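PDB 6RW7: carbohydrate binding module family 33 and 10 domain protein from Teredinibacter turnerae, which probably binds cellulose and cleaves it oxidatively through its copper-dependent AA10 lytic polysaccharide monooxygenase domain, the part of the longer protein modelled here. Local coordinates for residues Glu112-Tyr117 with Ile166-Asn171. Residues are numbered along the deposited sequence; the frame is centred on the assembly and turned at random.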
# COMPACT_ATOMS: atom_id res chain seq x y z
N GLU A 112 12.48 -6.75 -7.75
CA GLU A 112 13.12 -7.79 -6.90
C GLU A 112 12.16 -8.35 -5.86
O GLU A 112 12.18 -9.59 -5.65
CB GLU A 112 14.35 -7.23 -6.20
CG GLU A 112 15.03 -8.30 -5.39
CD GLU A 112 16.46 -8.00 -5.01
OE1 GLU A 112 16.76 -6.83 -4.72
OE2 GLU A 112 17.28 -8.96 -5.01
N GLU A 113 11.37 -7.53 -5.16
CA GLU A 113 10.56 -8.15 -4.10
C GLU A 113 9.26 -7.39 -3.85
O GLU A 113 9.14 -6.20 -4.15
CB GLU A 113 11.36 -8.31 -2.81
CG GLU A 113 11.86 -6.98 -2.28
CD GLU A 113 12.60 -7.02 -0.95
OE1 GLU A 113 13.09 -8.09 -0.57
OE2 GLU A 113 12.63 -5.98 -0.28
N LEU A 114 8.32 -8.14 -3.33
CA LEU A 114 6.99 -7.63 -2.92
C LEU A 114 6.84 -8.04 -1.46
O LEU A 114 6.93 -9.24 -1.16
CB LEU A 114 5.90 -8.27 -3.78
CG LEU A 114 5.80 -7.93 -5.27
CD1 LEU A 114 5.56 -6.47 -5.50
CD2 LEU A 114 6.96 -8.47 -6.10
N VAL A 115 6.66 -7.08 -0.57
CA VAL A 115 6.65 -7.30 0.89
C VAL A 115 5.34 -6.78 1.45
O VAL A 115 4.91 -5.71 1.02
CB VAL A 115 7.87 -6.61 1.54
CG1 VAL A 115 8.03 -6.99 2.99
CG2 VAL A 115 9.15 -6.92 0.79
N PHE A 116 4.73 -7.50 2.39
CA PHE A 116 3.43 -7.12 2.96
C PHE A 116 3.45 -7.32 4.47
O PHE A 116 3.82 -8.42 4.93
CB PHE A 116 2.31 -7.98 2.40
CG PHE A 116 2.11 -7.93 0.91
CD1 PHE A 116 2.94 -8.63 0.05
CD2 PHE A 116 1.09 -7.16 0.37
CE1 PHE A 116 2.71 -8.61 -1.31
CE2 PHE A 116 0.89 -7.12 -0.99
CZ PHE A 116 1.70 -7.83 -1.83
N TYR A 117 2.98 -6.31 5.17
CA TYR A 117 2.77 -6.33 6.63
C TYR A 117 1.29 -6.11 6.91
O TYR A 117 0.63 -5.44 6.12
CB TYR A 117 3.56 -5.21 7.29
CG TYR A 117 5.06 -5.31 7.23
CD1 TYR A 117 5.76 -4.93 6.10
CD2 TYR A 117 5.78 -5.71 8.34
CE1 TYR A 117 7.14 -5.03 6.07
CE2 TYR A 117 7.16 -5.74 8.35
CZ TYR A 117 7.85 -5.38 7.21
OH TYR A 117 9.23 -5.45 7.17
N ILE A 166 1.70 -6.40 -11.54
CA ILE A 166 2.38 -7.53 -10.86
C ILE A 166 1.34 -8.18 -9.94
O ILE A 166 0.75 -7.46 -9.12
CB ILE A 166 3.62 -7.09 -10.07
CG1 ILE A 166 4.70 -6.48 -10.98
CG2 ILE A 166 4.15 -8.25 -9.25
CD1 ILE A 166 5.82 -5.79 -10.24
N ASN A 167 1.12 -9.48 -10.08
CA ASN A 167 0.18 -10.24 -9.23
C ASN A 167 1.01 -11.08 -8.24
O ASN A 167 1.89 -11.82 -8.68
CB ASN A 167 -0.73 -11.14 -10.06
CG ASN A 167 -1.50 -10.41 -11.14
OD1 ASN A 167 -1.98 -9.29 -10.92
ND2 ASN A 167 -1.64 -11.03 -12.30
N VAL A 168 0.78 -10.90 -6.95
CA VAL A 168 1.49 -11.67 -5.90
C VAL A 168 0.45 -12.45 -5.12
O VAL A 168 -0.49 -11.81 -4.63
CB VAL A 168 2.24 -10.79 -4.89
CG1 VAL A 168 3.22 -11.63 -4.07
CG2 VAL A 168 2.90 -9.58 -5.47
N THR A 169 0.68 -13.73 -4.89
CA THR A 169 -0.23 -14.56 -4.06
C THR A 169 0.37 -14.68 -2.66
O THR A 169 1.56 -15.00 -2.54
CB THR A 169 -0.48 -15.89 -4.77
OG1 THR A 169 -1.03 -15.56 -6.04
CG2 THR A 169 -1.43 -16.77 -3.99
N CYS A 170 -0.44 -14.42 -1.64
CA CYS A 170 0.00 -14.34 -0.24
C CYS A 170 -0.97 -15.15 0.62
O CYS A 170 -2.15 -15.20 0.28
CB CYS A 170 0.02 -12.91 0.27
SG CYS A 170 1.23 -11.80 -0.51
N ASN A 171 -0.47 -15.67 1.74
CA ASN A 171 -1.32 -16.25 2.80
C ASN A 171 -1.63 -15.14 3.81
O ASN A 171 -0.77 -14.82 4.64
CB ASN A 171 -0.61 -17.43 3.47
CG ASN A 171 -1.44 -18.09 4.53
OD1 ASN A 171 -2.67 -18.05 4.49
ND2 ASN A 171 -0.77 -18.70 5.50
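Leu114 and Val168 meet at the tightest point of this interface, an example of how strands of two facing β-sheets interlock through alternate side chains, here with no hydrogen bond between the two segments. The CG2 methyl of Val168 presses against the branch point of Leu114, 3.3 Å from its CG, closer than carbons usually come, and also lies near CB and CD1. With CG1 anti to the backbone N (chi1 -166°), the other Val168 methyl approaches the Phe116 ring obliquely, 4.1 Å from CE1. Cys170 covers one face of that ring: its SG stands 4.0 Å from the ring centroid, 29° off the normal and nearest the CD1–CE1 side, a sulfur-aromatic contact. The same sulfur is tied by a disulfide to Cys142, so the ring lies against a covalently fixed group. Packing is looser toward Ile166, whose CG2 stays 4.2 Å from Leu114 CD2. On the outward side of 166-171 Asn167 and Thr169 are partly exposed, Asn167 bonding to Glu158; Val115 also points away yet is buried. Beyond the packed pairs, partly exposed Glu113 forms salt bridges with Lys59 and Arg194. The segments cross at -47°, their touching side chains buried between the sheets of the LPMO β-sandwich, 112-117 running between strands 142-145 and 178-187, 166-171 between 96-101 and 157-160.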